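Local coordinates for protein beta-N-acetylhexosaminidase (Thermotoga neapolitana, PDB 5BZA) that probably hydrolyses terminal non-reducing N-acetyl-D-hexosamine residues in N-acetyl-beta-D-hexosaminides, as a glycoside hydrolase of family 3, at residues K41-M49 with P452-Q460; R54-S62 with V309-E317. All blocks are in the same frame, centred on the assembly; numbering follows the deposited sequence.

How the contacts relate
Contact 1 joins the two domains, and contact 2 lies within the first of them, the parallel beta/alpha barrel of family 3. In chain order, residues 41-49 span the N-cap and first turns of helix 42-54, which is followed, after a short loop, by strand 59-62; 54-62 takes in the loop and the strand. The partner of 54-62, 309-317, comes at the end of helix 299-314, and the partner of 41-49 follows much later, in the last helix, 452-463. Contact 2 is thus nested inside the loop closed by contact 1. Their centres are about 23 Å apart, and their nearest atoms about 4 Å. One helix-loop-strand unit therefore holds the C-terminal domain at its helix and the end of helix 299-314 at the loop and strand that follow.

Contact 1. Residues K41-M49 with P452-Q460; sequences KEYLFLDFM and PISVYKSFQ
Tyr43 and Tyr456 meet at the centre of a helix pair that joins the beta/alpha barrel domain to the C-terminal domain, the axes crossing at -65° with a closest approach of 9.0 Å. The two phenol rings are oblique, their planes 46° apart, and touch through one corner of each: Tyr43 CD2 lies 3.3 Å from Tyr456 CD2, a tight carbon-carbon approach. Tyr43 CG sits between its own backbone N and carbonyl carbon (chi1 54°), which turns the ring across the first turn of the partner helix, with CD1 beside Pro452 CB at 3.8 Å and CB by the backbone of Ile453. The hydroxyl of Tyr43 leaves the interface to bond Glu372. Ile453 CD1 lies by the Tyr43 backbone, 3.6 Å from the carbonyl O of Tyr43, while Leu44 CD2 meets Tyr456 CE2 obliquely, the two side chains crossing at about a right angle.

Beyond its ring, Tyr456 ends on Asp47. The carboxylate is turned steeply against the phenol, and OD2 sits at the ring edge, near its plane, where it accepts a very short bond of 2.5 Å from Tyr456 OH. A phenylalanine in place of Tyr456 would probably leave Asp47 OD2 without this donor and the carboxylate freer to turn. The other oxygen is engaged by Lys457, whose chain bends at its second torsion and brings NZ over the carboxylate from above its plane, giving a salt bridge of 2.8 Å to OD1. Glu330, a zinc ligand in a structure of this protein, forms a second salt bridge with that amine, which is likely to be kept charged by the two acids. Gln460 completes the grip on the lysine, its OE1 accepting from Lys457 NZ at 2.8 Å.

Contact 2. Residues R54-S62 with V309-E317; sequences RNGRFIVSS and VDEYLSALE
Arg57 lies across the end of helix 299-314 just before strand 59-62 of the beta/alpha barrel begins, on the side where the strands start, opposite the C-terminal strand ends that carry the active site in such barrels. Its CB grazes Leu313 CD2 at 4.2 Å. From there the chain runs straight until it bends at the third torsion (chi3 -49°), which lays the guanidinium against the helix with one face over Leu313 CB. Leu313 CB lies 3.5 Å from Arg57 NH1 and 3.7 Å from Arg57 CZ. NH1 goes on to Ser314 OG, which lies near the guanidinium plane at its edge, 2.9 Å away, but the N-H points poorly at the oxygen and the bond is weak. Ser314 OG is itself held, donating to Asp310 O one helical turn back. NH2 takes the other direction, to Asp310 OD1 at 3.4 Å, a long salt bridge to an oxygen that also pairs with Lys7.

Beneath the arginine, Leu313 reaches inward: its CD2 lies 3.5 Å from Ile59 CG1, the two side chains crossing at about a right angle. Leu316 CD1 adds to the same patch at 4.1 Å from Ile59 CG1, and Phe10 of strand 9-13 also touches Ile59. The hold is thus probably mainly apolar and van der Waals, the flat guanidinium on Leu313 included, while the arginine's weak bond and long, shared salt bridge add less.

Contact 1. Residues K41-M49 with P452-Q460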
ATOM      1  N   LYS B  41     -11.522  -5.136  -0.308  1.00 13.10           N
ATOM      2  CA  LYS B  41     -11.833  -5.626   1.030  1.00 13.37           C
ATOM      3  C   LYS B  41     -10.613  -6.376   1.570  1.00 11.12           C
ATOM      4  O   LYS B  41     -10.422  -7.581   1.338  1.00  9.74           O
ATOM      5  CB  LYS B  41     -13.093  -6.499   1.019  1.00 14.64           C
ATOM      6  CG  LYS B  41     -14.409  -5.803   0.472  1.00 13.94           C
ATOM      7  CD  LYS B  41     -15.541  -6.842   0.492  1.00 16.90           C
ATOM      8  CE  LYS B  41     -16.871  -6.317  -0.013  1.00 16.20           C
ATOM      9  NZ  LYS B  41     -16.987  -4.846   0.190  1.00 20.09           N
ATOM     10  N   GLU B  42      -9.746  -5.626   2.245  1.00 13.19           N
ATOM     11  CA  GLU B  42      -8.464  -6.188   2.658  1.00 11.50           C
ATOM     12  C   GLU B  42      -8.620  -7.472   3.455  1.00 11.88           C
ATOM     13  O   GLU B  42      -7.845  -8.398   3.246  1.00 12.27           O
ATOM     14  CB  GLU B  42      -7.655  -5.171   3.434  1.00 10.81           C
ATOM     15  CG  GLU B  42      -6.243  -5.665   3.744  1.00 13.57           C
ATOM     16  CD  GLU B  42      -5.389  -4.572   4.317  1.00 15.39           C
ATOM     17  OE1 GLU B  42      -5.726  -4.087   5.426  1.00 19.38           O
ATOM     18  OE2 GLU B  42      -4.400  -4.179   3.646  1.00 12.87           O
ATOM     19  N   TYR B  43      -9.614  -7.558   4.345  1.00 12.53           N
ATOM     20  CA  TYR B  43      -9.812  -8.814   5.062  1.00 11.04           C
ATOM     21  C   TYR B  43     -10.027  -9.944   4.051  1.00 13.84           C
ATOM     22  O   TYR B  43      -9.488 -11.057   4.225  1.00 13.28           O
ATOM     23  CB  TYR B  43     -10.978  -8.728   6.053  1.00 12.25           C
ATOM     24  CG  TYR B  43     -12.303  -8.269   5.470  1.00 12.85           C
ATOM     25  CD1 TYR B  43     -12.624  -6.921   5.410  1.00 11.67           C
ATOM     26  CD2 TYR B  43     -13.246  -9.194   5.016  1.00 12.39           C
ATOM     27  CE1 TYR B  43     -13.820  -6.499   4.900  1.00 13.71           C
ATOM     28  CE2 TYR B  43     -14.453  -8.779   4.487  1.00 16.42           C
ATOM     29  CZ  TYR B  43     -14.740  -7.423   4.428  1.00 16.20           C
ATOM     30  OH  TYR B  43     -15.953  -6.996   3.891  1.00 13.50           O
ATOM     31  N   LEU B  44     -10.783  -9.666   2.979  1.00 14.25           N
ATOM     32  CA  LEU B  44     -10.982 -10.698   1.952  1.00 13.58           C
ATOM     33  C   LEU B  44      -9.703 -11.044   1.237  1.00  9.78           C
ATOM     34  O   LEU B  44      -9.361 -12.225   1.097  1.00 10.11           O
ATOM     35  CB  LEU B  44     -12.012 -10.272   0.902  1.00 17.62           C
ATOM     36  CG  LEU B  44     -13.483 -10.667   0.997  1.00 16.23           C
ATOM     37  CD1 LEU B  44     -14.027 -10.662  -0.437  1.00 14.77           C
ATOM     38  CD2 LEU B  44     -13.697 -12.032   1.648  1.00 14.34           C
ATOM     39  N   PHE B  45      -8.989 -10.025   0.783  1.00  8.57           N
ATOM     40  CA  PHE B  45      -7.717 -10.242   0.104  1.00  8.90           C
ATOM     41  C   PHE B  45      -6.761 -11.127   0.939  1.00 10.99           C
ATOM     42  O   PHE B  45      -6.293 -12.181   0.475  1.00 11.76           O
ATOM     43  CB  PHE B  45      -7.106  -8.864  -0.241  1.00  8.39           C
ATOM     44  CG  PHE B  45      -5.680  -8.934  -0.708  1.00 11.54           C
ATOM     45  CD1 PHE B  45      -5.342  -9.631  -1.863  1.00 11.57           C
ATOM     46  CD2 PHE B  45      -4.657  -8.345   0.050  1.00 12.13           C
ATOM     47  CE1 PHE B  45      -3.993  -9.727  -2.281  1.00 11.03           C
ATOM     48  CE2 PHE B  45      -3.312  -8.422  -0.353  1.00 10.85           C
ATOM     49  CZ  PHE B  45      -2.986  -9.128  -1.524  1.00 10.26           C
ATOM     50  N   LEU B  46      -6.553 -10.763   2.209  1.00 11.23           N
ATOM     51  CA  LEU B  46      -5.657 -11.515   3.084  1.00 11.07           C
ATOM     52  C   LEU B  46      -6.130 -12.947   3.325  1.00 10.24           C
ATOM     53  O   LEU B  46      -5.308 -13.900   3.290  1.00  9.92           O
ATOM     54  CB  LEU B  46      -5.500 -10.790   4.438  1.00  8.62           C
ATOM     55  CG  LEU B  46      -4.852  -9.421   4.363  1.00  9.53           C
ATOM     56  CD1 LEU B  46      -4.823  -8.737   5.745  1.00  9.73           C
ATOM     57  CD2 LEU B  46      -3.443  -9.550   3.792  1.00 10.95           C
ATOM     58  N   ASP B  47      -7.439 -13.123   3.557  1.00 10.46           N
ATOM     59  CA  ASP B  47      -7.949 -14.461   3.760  1.00  8.46           C
ATOM     60  C   ASP B  47      -7.787 -15.308   2.478  1.00  9.70           C
ATOM     61  O   ASP B  47      -7.462 -16.509   2.551  1.00 11.77           O
ATOM     62  CB  ASP B  47      -9.417 -14.434   4.207  1.00 11.12           C
ATOM     63  CG  ASP B  47      -9.904 -15.813   4.715  1.00 14.17           C
ATOM     64  OD1 ASP B  47      -9.084 -16.575   5.294  1.00 13.38           O
ATOM     65  OD2 ASP B  47     -11.099 -16.150   4.537  1.00 16.89           O
ATOM     66  N   PHE B  48      -8.021 -14.703   1.306  1.00 10.91           N
ATOM     67  CA  PHE B  48      -7.790 -15.379  -0.002  1.00 10.66           C
ATOM     68  C   PHE B  48      -6.308 -15.794  -0.143  1.00 10.03           C
ATOM     69  O   PHE B  48      -6.014 -16.949  -0.441  1.00  7.96           O
ATOM     70  CB  PHE B  48      -8.216 -14.444  -1.154  1.00  8.55           C
ATOM     71  CG  PHE B  48      -8.414 -15.122  -2.507  1.00 11.96           C
ATOM     72  CD1 PHE B  48      -8.350 -16.499  -2.652  1.00  9.12           C
ATOM     73  CD2 PHE B  48      -8.725 -14.343  -3.628  1.00 10.15           C
ATOM     74  CE1 PHE B  48      -8.584 -17.098  -3.893  1.00  9.74           C
ATOM     75  CE2 PHE B  48      -8.959 -14.917  -4.863  1.00  8.26           C
ATOM     76  CZ  PHE B  48      -8.883 -16.300  -5.003  1.00  9.91           C
ATOM     77  N   MET B  49      -5.370 -14.869   0.089  1.00  6.49           N
ATOM     78  CA  MET B  49      -3.947 -15.226   0.023  1.00 11.73           C
ATOM     79  C   MET B  49      -3.604 -16.404   0.971  1.00 12.66           C
ATOM     80  O   MET B  49      -2.842 -17.316   0.608  1.00 13.91           O
ATOM     81  CB  MET B  49      -3.062 -14.026   0.363  1.00  9.21           C
ATOM     82  CG  MET B  49      -3.114 -12.957  -0.669  1.00 14.89           C
ATOM     83  SD  MET B  49      -2.681 -13.441  -2.383  1.00 13.56           S
ATOM     84  CE  MET B  49      -0.992 -13.977  -2.197  1.00 12.01           C
ATOM     85  N   PRO B 452     -10.673  -5.540  10.945  1.00 17.04           N
ATOM     86  CA  PRO B 452     -11.628  -6.266  10.098  1.00 12.03           C
ATOM     87  C   PRO B 452     -11.251  -7.713   9.928  1.00 11.36           C
ATOM     88  O   PRO B 452     -12.113  -8.570  10.115  1.00 12.89           O
ATOM     89  CB  PRO B 452     -11.558  -5.514   8.755  1.00 15.43           C
ATOM     90  CG  PRO B 452     -11.282  -4.100   9.142  1.00 16.21           C
ATOM     91  CD  PRO B 452     -10.388  -4.187  10.427  1.00 11.90           C
ATOM     92  N   ILE B 453      -9.988  -8.013   9.646  1.00 11.22           N
ATOM     93  CA  ILE B 453      -9.650  -9.400   9.436  1.00 10.46           C
ATOM     94  C   ILE B 453      -9.932 -10.218  10.701  1.00 11.18           C
ATOM     95  O   ILE B 453     -10.365 -11.369  10.598  1.00  9.89           O
ATOM     96  CB  ILE B 453      -8.167  -9.599   8.992  1.00 11.49           C
ATOM     97  CG1 ILE B 453      -7.890 -11.088   8.750  1.00  8.73           C
ATOM     98  CG2 ILE B 453      -7.175  -9.069  10.037  1.00 14.26           C
ATOM     99  CD1 ILE B 453      -8.804 -11.738   7.715  1.00 10.56           C
ATOM    100  N   SER B 454      -9.737  -9.609  11.883  1.00 12.06           N
ATOM    101  CA  SER B 454      -9.978 -10.293  13.174  1.00 11.83           C
ATOM    102  C   SER B 454     -11.461 -10.555  13.482  1.00 14.87           C
ATOM    103  O   SER B 454     -11.848 -11.618  13.970  1.00 12.06           O
ATOM    104  CB  SER B 454      -9.372  -9.476  14.323  1.00 14.07           C
ATOM    105  OG  SER B 454      -7.988  -9.666  14.383  1.00 15.60           O
ATOM    106  N   VAL B 455     -12.269  -9.529  13.255  1.00 13.35           N
ATOM    107  CA  VAL B 455     -13.710  -9.653  13.353  1.00 14.32           C
ATOM    108  C   VAL B 455     -14.234 -10.738  12.388  1.00 13.28           C
ATOM    109  O   VAL B 455     -14.967 -11.647  12.784  1.00 14.07           O
ATOM    110  CB  VAL B 455     -14.338  -8.298  13.064  1.00 16.09           C
ATOM    111  CG1 VAL B 455     -15.856  -8.376  13.077  1.00 16.31           C
ATOM    112  CG2 VAL B 455     -13.817  -7.298  14.066  1.00 14.51           C
ATOM    113  N   TYR B 456     -13.769 -10.668  11.137  1.00 14.04           N
ATOM    114  CA  TYR B 456     -14.078 -11.657  10.090  1.00 12.38           C
ATOM    115  C   TYR B 456     -13.747 -13.046  10.618  1.00 14.09           C
ATOM    116  O   TYR B 456     -14.584 -13.973  10.591  1.00 12.76           O
ATOM    117  CB  TYR B 456     -13.261 -11.312   8.830  1.00 11.74           C
ATOM    118  CG  TYR B 456     -13.265 -12.286   7.676  1.00 11.81           C
ATOM    119  CD1 TYR B 456     -12.473 -13.435   7.696  1.00 14.66           C
ATOM    120  CD2 TYR B 456     -14.007 -12.016   6.530  1.00 13.14           C
ATOM    121  CE1 TYR B 456     -12.451 -14.316   6.612  1.00 15.45           C
ATOM    122  CE2 TYR B 456     -13.989 -12.879   5.429  1.00 15.49           C
ATOM    123  CZ  TYR B 456     -13.201 -14.021   5.472  1.00 18.80           C
ATOM    124  OH  TYR B 456     -13.183 -14.864   4.390  1.00 14.89           O
ATOM    125  N   LYS B 457     -12.551 -13.183  11.181  1.00 15.00           N
ATOM    126  CA  LYS B 457     -12.153 -14.488  11.686  1.00 16.18           C
ATOM    127  C   LYS B 457     -12.996 -14.911  12.898  1.00 18.67           C
ATOM    128  O   LYS B 457     -13.268 -16.103  13.087  1.00 17.92           O
ATOM    129  CB  LYS B 457     -10.671 -14.499  12.056  1.00 15.39           C
ATOM    130  CG  LYS B 457      -9.761 -14.580  10.849  1.00 14.18           C
ATOM    131  CD  LYS B 457     -10.029 -15.867  10.055  1.00 17.31           C
ATOM    132  CE  LYS B 457      -9.368 -15.854   8.685  1.00 12.59           C
ATOM    133  NZ  LYS B 457      -9.510 -17.159   7.992  1.00 15.20           N
ATOM    134  N   SER B 458     -13.449 -13.940  13.694  1.00 17.73           N
ATOM    135  CA  SER B 458     -14.257 -14.280  14.873  1.00 18.29           C
ATOM    136  C   SER B 458     -15.619 -14.814  14.401  1.00 20.37           C
ATOM    137  O   SER B 458     -16.123 -15.797  14.971  1.00 17.05           O
ATOM    138  CB  SER B 458     -14.383 -13.082  15.830  1.00 15.77           C
ATOM    139  OG  SER B 458     -15.437 -12.192  15.502  1.00 15.74           O
ATOM    140  N   PHE B 459     -16.179 -14.233  13.331  1.00 16.19           N
ATOM    141  CA  PHE B 459     -17.440 -14.759  12.803  1.00 13.18           C
ATOM    142  C   PHE B 459     -17.222 -16.168  12.259  1.00 17.21           C
ATOM    143  O   PHE B 459     -18.055 -17.074  12.470  1.00 18.68           O
ATOM    144  CB  PHE B 459     -18.036 -13.837  11.736  1.00 10.16           C
ATOM    145  CG  PHE B 459     -18.395 -12.480  12.254  1.00 11.48           C
ATOM    146  CD1 PHE B 459     -18.896 -12.325  13.545  1.00 12.24           C
ATOM    147  CD2 PHE B 459     -18.213 -11.356  11.477  1.00 11.87           C
ATOM    148  CE1 PHE B 459     -19.210 -11.086  14.035  1.00 14.44           C
ATOM    149  CE2 PHE B 459     -18.537 -10.097  11.958  1.00 11.12           C
ATOM    150  CZ  PHE B 459     -19.041  -9.960  13.239  1.00 12.71           C
ATOM    151  N   GLN B 460     -16.102 -16.366  11.570  1.00 20.32           N
ATOM    152  CA  GLN B 460     -15.797 -17.698  11.033  1.00 22.44           C
ATOM    153  C   GLN B 460     -15.711 -18.754  12.124  1.00 22.78           C
ATOM    154  O   GLN B 460     -16.256 -19.873  11.995  1.00 21.95           O
ATOM    155  CB  GLN B 460     -14.483 -17.686  10.255  1.00 23.56           C
ATOM    156  CG  GLN B 460     -14.595 -17.220   8.807  1.00 22.90           C
ATOM    157  CD  GLN B 460     -13.325 -17.494   8.012  1.00 25.28           C
ATOM    158  OE1 GLN B 460     -12.225 -17.517   8.570  1.00 27.68           O
ATOM    159  NE2 GLN B 460     -13.476 -17.710   6.693  1.00 26.11           N
TER

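Contact 2. Residues R54-S62 with V309-E317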
ATOM      1  N   ARG B  54      -2.310 -22.615   1.058  1.00 16.91           N
ATOM      2  CA  ARG B  54      -2.610 -23.957   1.514  1.00 18.42           C
ATOM      3  C   ARG B  54      -3.148 -24.905   0.433  1.00 20.43           C
ATOM      4  O   ARG B  54      -3.373 -26.099   0.662  1.00 23.82           O
ATOM      5  CB  ARG B  54      -3.617 -23.798   2.630  1.00 21.51           C
ATOM      6  CG  ARG B  54      -2.980 -23.025   3.730  1.00 24.20           C
ATOM      7  CD  ARG B  54      -3.974 -22.703   4.800  1.00 33.99           C
ATOM      8  NE  ARG B  54      -3.264 -22.459   6.039  1.00 37.95           N
ATOM      9  CZ  ARG B  54      -3.837 -22.520   7.229  1.00 43.75           C
ATOM     10  NH1 ARG B  54      -5.149 -22.769   7.318  1.00 44.68           N
ATOM     11  NH2 ARG B  54      -3.091 -22.327   8.318  1.00 44.95           N
ATOM     12  N   ASN B  55      -3.357 -24.396  -0.760  1.00 17.87           N
ATOM     13  CA  ASN B  55      -4.037 -25.226  -1.702  1.00 19.51           C
ATOM     14  C   ASN B  55      -3.250 -25.453  -2.950  1.00 16.13           C
ATOM     15  O   ASN B  55      -3.837 -25.576  -4.000  1.00 18.08           O
ATOM     16  CB  ASN B  55      -5.397 -24.612  -2.017  1.00 19.55           C
ATOM     17  CG  ASN B  55      -6.411 -24.876  -0.910  1.00 20.82           C
ATOM     18  OD1 ASN B  55      -7.170 -25.857  -0.945  1.00 21.18           O
ATOM     19  ND2 ASN B  55      -6.399 -24.014   0.103  1.00 18.52           N
ATOM     20  N   GLY B  56      -1.924 -25.520  -2.838  1.00 20.91           N
ATOM     21  CA  GLY B  56      -1.079 -25.809  -3.989  1.00 18.08           C
ATOM     22  C   GLY B  56      -0.361 -24.615  -4.611  1.00 17.34           C
ATOM     23  O   GLY B  56      -0.282 -23.535  -4.027  1.00 21.03           O
ATOM     24  N   ARG B  57       0.203 -24.822  -5.786  1.00 19.61           N
ATOM     25  CA  ARG B  57       0.920 -23.768  -6.503  1.00 23.54           C
ATOM     26  C   ARG B  57      -0.029 -23.043  -7.437  1.00 17.82           C
ATOM     27  O   ARG B  57      -0.788 -23.691  -8.163  1.00 15.16           O
ATOM     28  CB  ARG B  57       2.088 -24.349  -7.317  1.00 28.85           C
ATOM     29  CG  ARG B  57       3.206 -25.014  -6.506  1.00 33.07           C
ATOM     30  CD  ARG B  57       4.238 -25.653  -7.449  1.00 40.91           C
ATOM     31  NE  ARG B  57       3.602 -26.480  -8.483  1.00 43.65           N
ATOM     32  CZ  ARG B  57       4.143 -26.766  -9.670  1.00 51.35           C
ATOM     33  NH1 ARG B  57       5.340 -26.280  -9.996  1.00 48.51           N
ATOM     34  NH2 ARG B  57       3.487 -27.533 -10.541  1.00 51.25           N
ATOM     35  N   PHE B  58      -0.020 -21.709  -7.389  1.00 11.12           N
ATOM     36  CA  PHE B  58      -0.844 -20.913  -8.270  1.00  8.66           C
ATOM     37  C   PHE B  58       0.021 -19.809  -8.848  1.00 10.60           C
ATOM     38  O   PHE B  58       0.905 -19.309  -8.165  1.00 10.17           O
ATOM     39  CB  PHE B  58      -2.021 -20.268  -7.549  1.00  7.85           C
ATOM     40  CG  PHE B  58      -2.921 -21.222  -6.844  1.00 10.60           C
ATOM     41  CD1 PHE B  58      -2.684 -21.562  -5.492  1.00 12.85           C
ATOM     42  CD2 PHE B  58      -4.046 -21.740  -7.496  1.00  8.18           C
ATOM     43  CE1 PHE B  58      -3.548 -22.412  -4.813  1.00 11.76           C
ATOM     44  CE2 PHE B  58      -4.909 -22.589  -6.837  1.00 10.41           C
ATOM     45  CZ  PHE B  58      -4.670 -22.936  -5.477  1.00 12.93           C
ATOM     46  N   ILE B  59      -0.261 -19.415 -10.090  1.00  8.98           N
ATOM     47  CA  ILE B  59       0.179 -18.144 -10.626  1.00  9.49           C
ATOM     48  C   ILE B  59      -0.844 -17.108 -10.164  1.00 10.42           C
ATOM     49  O   ILE B  59      -2.045 -17.261 -10.455  1.00  8.82           O
ATOM     50  CB  ILE B  59       0.259 -18.162 -12.187  1.00 10.10           C
ATOM     51  CG1 ILE B  59       1.128 -19.335 -12.641  1.00 12.34           C
ATOM     52  CG2 ILE B  59       0.810 -16.824 -12.710  1.00  6.86           C
ATOM     53  CD1 ILE B  59       1.050 -19.618 -14.105  1.00 10.38           C
ATOM     54  N   VAL B  60      -0.379 -16.076  -9.448  1.00 10.73           N
ATOM     55  CA  VAL B  60      -1.257 -15.078  -8.841  1.00 10.24           C
ATOM     56  C   VAL B  60      -0.961 -13.720  -9.447  1.00 10.35           C
ATOM     57  O   VAL B  60       0.187 -13.244  -9.376  1.00 11.40           O
ATOM     58  CB  VAL B  60      -1.084 -14.968  -7.270  1.00 10.33           C
ATOM     59  CG1 VAL B  60      -2.027 -13.890  -6.673  1.00  7.35           C
ATOM     60  CG2 VAL B  60      -1.311 -16.319  -6.600  1.00 10.15           C
ATOM     61  N   SER B  61      -1.984 -13.084 -10.027  1.00  7.31           N
ATOM     62  CA  SER B  61      -1.741 -11.918 -10.834  1.00  7.59           C
ATOM     63  C   SER B  61      -2.722 -10.786 -10.502  1.00  8.72           C
ATOM     64  O   SER B  61      -3.789 -11.006  -9.901  1.00  8.65           O
ATOM     65  CB  SER B  61      -1.860 -12.310 -12.334  1.00  7.67           C
ATOM     66  OG  SER B  61      -1.284 -11.307 -13.139  1.00  6.22           O
ATOM     67  N   SER B  62      -2.378  -9.578 -10.939  1.00  9.10           N
ATOM     68  CA  SER B  62      -3.276  -8.431 -10.876  1.00  9.92           C
ATOM     69  C   SER B  62      -3.200  -7.637 -12.176  1.00 11.92           C
ATOM     70  O   SER B  62      -2.261  -7.836 -12.981  1.00 10.09           O
ATOM     71  CB  SER B  62      -2.904  -7.515  -9.718  1.00  8.08           C
ATOM     72  OG  SER B  62      -1.744  -6.776 -10.092  1.00  7.35           O
ATOM     73  N   VAL B 309       2.884 -24.450 -18.468  1.00 19.12           N
ATOM     74  CA  VAL B 309       2.380 -23.937 -17.214  1.00 20.21           C
ATOM     75  C   VAL B 309       3.181 -24.467 -16.031  1.00 21.28           C
ATOM     76  O   VAL B 309       3.531 -23.712 -15.119  1.00 23.59           O
ATOM     77  CB  VAL B 309       0.903 -24.268 -17.014  1.00 22.79           C
ATOM     78  CG1 VAL B 309       0.483 -23.952 -15.564  1.00 23.14           C
ATOM     79  CG2 VAL B 309       0.070 -23.500 -17.996  1.00 15.94           C
ATOM     80  N   ASP B 310       3.510 -25.755 -16.060  1.00 23.51           N
ATOM     81  CA  ASP B 310       4.302 -26.341 -14.971  1.00 22.73           C
ATOM     82  C   ASP B 310       5.691 -25.705 -14.890  1.00 26.39           C
ATOM     83  O   ASP B 310       6.195 -25.409 -13.801  1.00 29.94           O
ATOM     84  CB  ASP B 310       4.379 -27.855 -15.149  1.00 26.29           C
ATOM     85  CG  ASP B 310       3.168 -28.557 -14.559  1.00 30.90           C
ATOM     86  OD1 ASP B 310       2.433 -27.907 -13.775  1.00 27.50           O
ATOM     87  OD2 ASP B 310       2.915 -29.732 -14.913  1.00 31.58           O
ATOM     88  N   GLU B 311       6.311 -25.463 -16.033  1.00 23.60           N
ATOM     89  CA  GLU B 311       7.587 -24.762 -15.984  1.00 27.28           C
ATOM     90  C   GLU B 311       7.405 -23.397 -15.294  1.00 28.15           C
ATOM     91  O   GLU B 311       8.150 -23.088 -14.351  1.00 26.47           O
ATOM     92  CB  GLU B 311       8.193 -24.635 -17.393  1.00 26.94           C
ATOM     93  CG  GLU B 311       8.668 -26.012 -17.906  1.00 35.16           C
ATOM     94  CD  GLU B 311       9.001 -26.061 -19.415  1.00 43.36           C
ATOM     95  OE1 GLU B 311       9.568 -27.092 -19.864  1.00 46.77           O
ATOM     96  OE2 GLU B 311       8.659 -25.105 -20.161  1.00 41.79           O
ATOM     97  N   TYR B 312       6.392 -22.613 -15.690  1.00 27.00           N
ATOM     98  CA  TYR B 312       6.213 -21.282 -15.069  1.00 28.07           C
ATOM     99  C   TYR B 312       5.958 -21.391 -13.556  1.00 26.25           C
ATOM    100  O   TYR B 312       6.544 -20.654 -12.759  1.00 27.39           O
ATOM    101  CB  TYR B 312       5.074 -20.488 -15.733  1.00 21.92           C
ATOM    102  CG  TYR B 312       5.534 -19.763 -16.996  1.00 24.58           C
ATOM    103  CD1 TYR B 312       5.947 -20.488 -18.114  1.00 21.83           C
ATOM    104  CD2 TYR B 312       5.597 -18.362 -17.062  1.00 21.51           C
ATOM    105  CE1 TYR B 312       6.400 -19.840 -19.288  1.00 23.07           C
ATOM    106  CE2 TYR B 312       6.060 -17.701 -18.237  1.00 17.66           C
ATOM    107  CZ  TYR B 312       6.456 -18.453 -19.353  1.00 19.41           C
ATOM    108  OH  TYR B 312       6.901 -17.837 -20.540  1.00 15.63           O
ATOM    109  N   LEU B 313       5.048 -22.286 -13.185  1.00 26.43           N
ATOM    110  CA  LEU B 313       4.717 -22.546 -11.804  1.00 21.83           C
ATOM    111  C   LEU B 313       5.969 -22.827 -11.011  1.00 32.19           C
ATOM    112  O   LEU B 313       6.195 -22.229  -9.950  1.00 33.27           O
ATOM    113  CB  LEU B 313       3.757 -23.724 -11.690  1.00 25.78           C
ATOM    114  CG  LEU B 313       2.299 -23.397 -12.021  1.00 23.04           C
ATOM    115  CD1 LEU B 313       1.403 -24.619 -12.016  1.00 28.13           C
ATOM    116  CD2 LEU B 313       1.803 -22.377 -10.995  1.00 19.71           C
ATOM    117  N   SER B 314       6.815 -23.698 -11.543  1.00 34.24           N
ATOM    118  CA  SER B 314       8.037 -24.066 -10.833  1.00 37.79           C
ATOM    119  C   SER B 314       8.948 -22.849 -10.688  1.00 39.44           C
ATOM    120  O   SER B 314       9.608 -22.674  -9.657  1.00 43.01           O
ATOM    121  CB  SER B 314       8.734 -25.222 -11.531  1.00 34.86           C
ATOM    122  OG  SER B 314       7.925 -26.386 -11.396  1.00 39.61           O
ATOM    123  N   ALA B 315       8.934 -21.975 -11.691  1.00 38.44           N
ATOM    124  CA  ALA B 315       9.788 -20.779 -11.674  1.00 43.40           C
ATOM    125  C   ALA B 315       9.486 -19.788 -10.515  1.00 46.04           C
ATOM    126  O   ALA B 315      10.257 -18.857 -10.271  1.00 45.99           O
ATOM    127  CB  ALA B 315       9.692 -20.046 -13.021  1.00 35.55           C
ATOM    128  N   LEU B 316       8.369 -19.981  -9.819  1.00 47.75           N
ATOM    129  CA  LEU B 316       7.867 -18.977  -8.871  1.00 49.13           C
ATOM    130  C   LEU B 316       8.194 -19.148  -7.386  1.00 51.28           C
ATOM    131  O   LEU B 316       7.803 -18.306  -6.588  1.00 59.88           O
ATOM    132  CB  LEU B 316       6.351 -18.918  -9.017  1.00 45.31           C
ATOM    133  CG  LEU B 316       5.956 -18.604 -10.460  1.00 36.12           C
ATOM    134  CD1 LEU B 316       4.483 -18.363 -10.585  1.00 27.91           C
ATOM    135  CD2 LEU B 316       6.730 -17.387 -10.983  1.00 34.87           C
ATOM    136  N   GLU B 317       8.897 -20.220  -7.032  1.00 55.74           N
ATOM    137  CA  GLU B 317       9.244 -20.566  -5.637  1.00 61.42           C
ATOM    138  C   GLU B 317       9.371 -19.381  -4.644  1.00 62.09           C
ATOM    139  O   GLU B 317      10.493 -18.967  -4.342  1.00 64.04           O
ATOM    140  CB  GLU B 317      10.582 -21.306  -5.641  1.00 67.67           C
ATOM    141  CG  GLU B 317      10.671 -22.533  -6.534  1.00 69.29           C
ATOM    142  CD  GLU B 317      11.971 -23.299  -6.314  1.00 74.00           C
ATOM    143  OE1 GLU B 317      12.638 -23.067  -5.273  1.00 71.40           O
ATOM    144  OE2 GLU B 317      12.311 -24.161  -7.161  1.00 73.38           O
TER